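Local coordinates for protein lysozyme M1 (Streptomyces coelicolor, PDB 1JFX) that hydrolyses the beta-1,4 links between N-acetylmuramic acid and N-acetylglucosamine in bacterial cell-wall peptidoglycan, including peptidoglycan whose muramic acid is N,O-diacetylated, at residues I17-V22 with T50-A55; S158-A163 with S174-W179. One frame throughout, in Å; residues are numbered along the deposited sequence.

Interaction 1 of 2, residues I17-V22 with T50-A55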
loop_
_atom_site.group_PDB
_atom_site.type_symbol
_atom_site.label_atom_id
_atom_site.label_comp_id
_atom_site.label_asym_id
_atom_site.label_seq_id
_atom_site.Cartn_x
_atom_site.Cartn_y
_atom_site.Cartn_z
ATOM N N ILE A 17 -4.882 -16.252 8.686
ATOM C CA ILE A 17 -5.935 -15.945 7.720
ATOM C C ILE A 17 -6.224 -17.094 6.764
ATOM O O ILE A 17 -5.301 -17.727 6.247
ATOM C CB ILE A 17 -5.525 -14.727 6.866
ATOM C CG1 ILE A 17 -5.327 -13.506 7.767
ATOM C CG2 ILE A 17 -6.591 -14.451 5.777
ATOM C CD1 ILE A 17 -4.767 -12.272 7.003
ATOM N N ASN A 18 -7.506 -17.377 6.545
ATOM C CA ASN A 18 -7.883 -18.412 5.589
ATOM C C ASN A 18 -8.184 -17.653 4.299
ATOM O O ASN A 18 -9.278 -17.093 4.130
ATOM C CB ASN A 18 -9.129 -19.173 6.041
ATOM C CG ASN A 18 -9.470 -20.306 5.098
ATOM O OD1 ASN A 18 -9.256 -20.198 3.898
ATOM N ND2 ASN A 18 -10.001 -21.395 5.635
ATOM N N TRP A 19 -7.209 -17.615 3.396
ATOM C CA TRP A 19 -7.384 -16.873 2.157
ATOM C C TRP A 19 -8.418 -17.416 1.187
ATOM O O TRP A 19 -8.967 -16.655 0.386
ATOM C CB TRP A 19 -6.025 -16.673 1.472
ATOM C CG TRP A 19 -5.141 -15.744 2.262
ATOM C CD1 TRP A 19 -4.236 -16.082 3.226
ATOM C CD2 TRP A 19 -5.128 -14.313 2.183
ATOM N NE1 TRP A 19 -3.655 -14.944 3.758
ATOM C CE2 TRP A 19 -4.185 -13.848 3.130
ATOM C CE3 TRP A 19 -5.825 -13.374 1.402
ATOM C CZ2 TRP A 19 -3.921 -12.488 3.317
ATOM C CZ3 TRP A 19 -5.564 -12.019 1.588
ATOM C CH2 TRP A 19 -4.617 -11.588 2.539
ATOM N N SER A 20 -8.717 -18.712 1.243
ATOM C CA SER A 20 -9.747 -19.218 0.348
ATOM C C SER A 20 -11.071 -18.593 0.794
ATOM O O SER A 20 -11.950 -18.319 -0.025
ATOM C CB SER A 20 -9.817 -20.757 0.377
ATOM O OG SER A 20 -10.227 -21.266 1.634
ATOM N N SER A 21 -11.210 -18.351 2.095
ATOM C CA SER A 21 -12.428 -17.724 2.592
ATOM C C SER A 21 -12.499 -16.259 2.213
ATOM O O SER A 21 -13.593 -15.731 1.967
ATOM C CB SER A 21 -12.529 -17.877 4.105
ATOM O OG SER A 21 -12.730 -19.241 4.409
ATOM N N VAL A 22 -11.344 -15.602 2.166
ATOM C CA VAL A 22 -11.301 -14.182 1.791
ATOM C C VAL A 22 -11.762 -14.066 0.335
ATOM O O VAL A 22 -12.536 -13.176 -0.025
ATOM C CB VAL A 22 -9.865 -13.610 1.939
ATOM C CG1 VAL A 22 -9.782 -12.208 1.326
ATOM C CG2 VAL A 22 -9.486 -13.557 3.412
ATOM N N THR A 50 1.987 -16.202 0.124
ATOM C CA THR A 50 1.836 -17.483 -0.558
ATOM C C THR A 50 0.371 -17.882 -0.663
ATOM O O THR A 50 -0.130 -18.202 -1.757
ATOM C CB THR A 50 2.602 -18.595 0.208
ATOM O OG1 THR A 50 3.999 -18.282 0.215
ATOM C CG2 THR A 50 2.395 -19.970 -0.450
ATOM N N ASN A 51 -0.320 -17.851 0.476
ATOM C CA ASN A 51 -1.710 -18.277 0.521
ATOM C C ASN A 51 -2.680 -17.374 -0.234
ATOM O O ASN A 51 -3.645 -17.854 -0.818
ATOM C CB ASN A 51 -2.138 -18.456 1.983
ATOM C CG ASN A 51 -1.309 -19.515 2.704
ATOM O OD1 ASN A 51 -0.771 -20.436 2.082
ATOM N ND2 ASN A 51 -1.214 -19.397 4.021
ATOM N N ALA A 52 -2.432 -16.075 -0.229
ATOM C CA ALA A 52 -3.304 -15.174 -0.981
ATOM C C ALA A 52 -3.163 -15.520 -2.463
ATOM O O ALA A 52 -4.155 -15.612 -3.185
ATOM C CB ALA A 52 -2.906 -13.716 -0.735
ATOM N N TYR A 53 -1.929 -15.728 -2.918
ATOM C CA TYR A 53 -1.696 -16.070 -4.320
ATOM C C TYR A 53 -2.401 -17.385 -4.663
ATOM O O TYR A 53 -3.119 -17.470 -5.654
ATOM C CB TYR A 53 -0.179 -16.195 -4.591
ATOM C CG TYR A 53 0.152 -16.722 -5.977
ATOM C CD1 TYR A 53 0.067 -18.090 -6.264
ATOM C CD2 TYR A 53 0.448 -15.849 -7.028
ATOM C CE1 TYR A 53 0.246 -18.570 -7.559
ATOM C CE2 TYR A 53 0.637 -16.323 -8.330
ATOM C CZ TYR A 53 0.525 -17.680 -8.590
ATOM O OH TYR A 53 0.619 -18.152 -9.884
ATOM N N ASN A 54 -2.211 -18.408 -3.837
ATOM C CA ASN A 54 -2.829 -19.697 -4.136
ATOM C C ASN A 54 -4.352 -19.638 -4.161
ATOM O O ASN A 54 -5.005 -20.405 -4.871
ATOM C CB ASN A 54 -2.362 -20.767 -3.137
ATOM C CG ASN A 54 -0.895 -21.147 -3.318
ATOM O OD1 ASN A 54 -0.310 -20.918 -4.377
ATOM N ND2 ASN A 54 -0.303 -21.740 -2.285
ATOM N N ALA A 55 -4.926 -18.718 -3.389
ATOM C CA ALA A 55 -6.381 -18.589 -3.347
ATOM C C ALA A 55 -6.931 -17.803 -4.528
ATOM O O ALA A 55 -8.147 -17.695 -4.686
ATOM C CB ALA A 55 -6.801 -17.914 -2.051
HETATM O O HOH W 1 -2.526 -17.308 5.593
#

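Interaction 2 of 2, residues S158-A163 with S174-W179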
loop_
_atom_site.group_PDB
_atom_site.type_symbol
_atom_site.label_atom_id
_atom_site.label_comp_id
_atom_site.label_asym_id
_atom_site.label_seq_id
_atom_site.Cartn_x
_atom_site.Cartn_y
_atom_site.Cartn_z
ATOM N N SER A 158 3.196 8.191 -8.948
ATOM C CA SER A 158 2.659 7.140 -8.091
ATOM C C SER A 158 1.151 7.063 -7.958
ATOM O O SER A 158 0.497 8.086 -7.734
ATOM C CB SER A 158 3.202 7.295 -6.661
ATOM O OG SER A 158 4.575 6.961 -6.545
ATOM N N PRO A 159 0.580 5.854 -8.097
ATOM C CA PRO A 159 -0.875 5.721 -7.938
ATOM C C PRO A 159 -1.121 6.065 -6.457
ATOM O O PRO A 159 -0.253 5.829 -5.602
ATOM C CB PRO A 159 -1.127 4.239 -8.210
ATOM C CG PRO A 159 -0.037 3.880 -9.188
ATOM C CD PRO A 159 1.172 4.623 -8.671
ATOM N N PHE A 160 -2.301 6.591 -6.142
ATOM C CA PHE A 160 -2.613 7.004 -4.776
ATOM C C PHE A 160 -3.579 6.069 -4.052
ATOM O O PHE A 160 -4.665 5.780 -4.549
ATOM C CB PHE A 160 -3.188 8.439 -4.855
ATOM C CG PHE A 160 -3.585 9.050 -3.531
ATOM C CD1 PHE A 160 -2.729 9.017 -2.433
ATOM C CD2 PHE A 160 -4.790 9.743 -3.421
ATOM C CE1 PHE A 160 -3.072 9.676 -1.244
ATOM C CE2 PHE A 160 -5.142 10.408 -2.235
ATOM C CZ PHE A 160 -4.282 10.374 -1.149
ATOM N N TRP A 161 -3.163 5.580 -2.886
ATOM C CA TRP A 161 -4.017 4.730 -2.057
ATOM C C TRP A 161 -4.332 5.596 -0.835
ATOM O O TRP A 161 -3.497 5.795 0.048
ATOM C CB TRP A 161 -3.277 3.454 -1.661
ATOM C CG TRP A 161 -4.045 2.553 -0.736
ATOM C CD1 TRP A 161 -5.341 2.690 -0.318
ATOM C CD2 TRP A 161 -3.538 1.380 -0.099
ATOM N NE1 TRP A 161 -5.671 1.668 0.547
ATOM C CE2 TRP A 161 -4.576 0.851 0.700
ATOM C CE3 TRP A 161 -2.295 0.728 -0.123
ATOM C CZ2 TRP A 161 -4.411 -0.304 1.473
ATOM C CZ3 TRP A 161 -2.124 -0.418 0.643
ATOM C CH2 TRP A 161 -3.177 -0.925 1.433
ATOM N N VAL A 162 -5.547 6.128 -0.805
ATOM C CA VAL A 162 -5.953 7.034 0.259
ATOM C C VAL A 162 -6.633 6.352 1.425
ATOM O O VAL A 162 -7.518 5.525 1.237
ATOM C CB VAL A 162 -6.882 8.144 -0.310
ATOM C CG1 VAL A 162 -8.070 7.532 -1.030
ATOM C CG2 VAL A 162 -7.336 9.080 0.813
ATOM N N ALA A 163 -6.198 6.704 2.631
ATOM C CA ALA A 163 -6.816 6.162 3.834
ATOM C C ALA A 163 -7.778 7.236 4.330
ATOM O O ALA A 163 -7.347 8.319 4.701
ATOM C CB ALA A 163 -5.755 5.873 4.905
ATOM N N SER A 174 -4.807 17.864 -3.584
ATOM C CA SER A 174 -4.641 18.379 -4.930
ATOM C C SER A 174 -3.445 17.747 -5.652
ATOM O O SER A 174 -3.394 17.741 -6.871
ATOM C CB SER A 174 -4.460 19.898 -4.880
ATOM O OG SER A 174 -3.299 20.231 -4.139
ATOM N N GLY A 175 -2.492 17.227 -4.883
ATOM C CA GLY A 175 -1.295 16.621 -5.446
ATOM C C GLY A 175 -1.460 15.286 -6.160
ATOM O O GLY A 175 -0.477 14.746 -6.675
ATOM N N PHE A 176 -2.675 14.740 -6.161
ATOM C CA PHE A 176 -2.976 13.489 -6.858
ATOM C C PHE A 176 -4.172 13.742 -7.791
ATOM O O PHE A 176 -5.115 14.441 -7.428
ATOM C CB PHE A 176 -3.263 12.374 -5.847
ATOM C CG PHE A 176 -2.045 11.974 -5.056
ATOM C CD1 PHE A 176 -1.022 11.241 -5.662
ATOM C CD2 PHE A 176 -1.868 12.413 -3.742
ATOM C CE1 PHE A 176 0.164 10.960 -4.980
ATOM C CE2 PHE A 176 -0.684 12.137 -3.050
ATOM C CZ PHE A 176 0.334 11.410 -3.673
ATOM N N PRO A 177 -4.126 13.203 -9.022
ATOM C CA PRO A 177 -5.207 13.394 -9.993
ATOM C C PRO A 177 -6.501 12.657 -9.660
ATOM O O PRO A 177 -7.575 13.021 -10.137
ATOM C CB PRO A 177 -4.585 12.918 -11.302
ATOM C CG PRO A 177 -3.671 11.801 -10.829
ATOM C CD PRO A 177 -3.020 12.417 -9.603
ATOM N N THR A 178 -6.377 11.611 -8.853
ATOM C CA THR A 178 -7.511 10.798 -8.441
ATOM C C THR A 178 -6.960 9.756 -7.476
ATOM O O THR A 178 -5.756 9.737 -7.201
ATOM C CB THR A 178 -8.155 10.052 -9.654
ATOM O OG1 THR A 178 -9.374 9.433 -9.239
ATOM C CG2 THR A 178 -7.215 8.979 -10.214
ATOM N N TRP A 179 -7.833 8.908 -6.941
ATOM C CA TRP A 179 -7.356 7.846 -6.068
ATOM C C TRP A 179 -7.455 6.541 -6.845
ATOM O O TRP A 179 -8.328 6.383 -7.699
ATOM C CB TRP A 179 -8.191 7.749 -4.781
ATOM C CG TRP A 179 -9.659 7.552 -4.996
ATOM C CD1 TRP A 179 -10.594 8.524 -5.186
ATOM C CD2 TRP A 179 -10.369 6.302 -4.996
ATOM N NE1 TRP A 179 -11.844 7.964 -5.301
ATOM C CE2 TRP A 179 -11.738 6.602 -5.187
ATOM C CE3 TRP A 179 -9.979 4.960 -4.850
ATOM C CZ2 TRP A 179 -12.722 5.614 -5.234
ATOM C CZ3 TRP A 179 -10.959 3.977 -4.897
ATOM C CH2 TRP A 179 -12.311 4.307 -5.087
HETATM O O HOH W 2 -4.242 7.524 -8.048
#

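Interaction 1 of 2, residues I17-V22 with T50-A55
Two helices packed on the outside of the barrel meet here, W19 in the first turn of helix 19-24 lying against N51 and A52 of helix 45-54 and A55 close by in the 50-55 segment. The methyl of A52 sits over one face of the indole, CB 3.8 Å from the centroid of the six-membered ring and 16° off its normal, a CH-pi contact. I17 CG2 covers the opposite face from within the same segment, so the ring is held between two aliphatic groups. At the pyrrole end N51 CB comes obliquely to W19 CD1, 3.4 Å away. In this beta-alpha-barrel of glycosyl hydrolase family 25, the indole also touches I8 and V10 of strand 6-10 and A30 of strand 29-36. Its NE1 donates to N48 OD1, one turn before A52. At the root of the W19 side chain, A55 CB packs on W19 CB at 3.8 Å and on W19 O at 3.5 Å. No direct hydrogen bond joins the segments; one water lies between them, 2.9 Å from I17 O, to which it can donate, and accepting from N51 ND2 at 2.9 Å. N18 caps helix 19-24, its OD1 taking S21 N at 3.2 Å and, weakly, S20 N.

Interaction 2 of 2, residues S158-A163 with S174-W179
The phenyl ring of F160 overlaps that of F176 in an offset stack, centroids 4.2 Å apart and planes only 3° from parallel. F176 CD2 lies over the centre of the F160 ring, while F160 CD1 falls toward the rim of the F176 ring; the shift also brings the F160 methylene over the F176 face, with CB 3.6 Å from F176 CD1. F160 holds CG anti to its backbone N (chi1 180°), which sets that atom against F176 CG. The two side chains cross at about a right angle although their rings lie flat together. S158 O approaches the edge of the F176 ring, 4.0 Å from CE1. Beside the stack, the W179 CB methylene rests on V162 CG1 at 3.8 Å and on F160 CD2 at 4.2 Å, with the indole turned off from strand 160-163. The segments share no direct hydrogen bond, but a water accepts from F160 N at 2.9 Å and donates to T178 O at 2.8 Å, spanning the backbones just before the loop runs into strand 181-185. Strand 160-163 is one of the barrel strands, parallel to 136-139 and 181-185. F160 touches T139 of strand 136-139, and the ring of F176 meets that of W144, so the F176 side chain touches both strand 160-163 and helix 141-148.

How the interactions relate
From the N terminus, strand 6-10 leads to residues 17-22, and the chain then runs through strands 29-36 and 40-41 before helix 45-54 brings 50-55 back against 17-22, closing interaction 1. Strands 58-64, 96-98 and 136-139 with their helices follow before interaction 2 opens at strand 160-163. It closes a shorter loop, free of helix and strand, just ahead of strand 181-185. The two are in series, neither nested nor crossed, on opposite sides of the chain's centre, their own centres 28 Å apart. Interaction 1 joins two outer helices near the start of the barrel; interaction 2 folds a connecting loop onto one of its later strands.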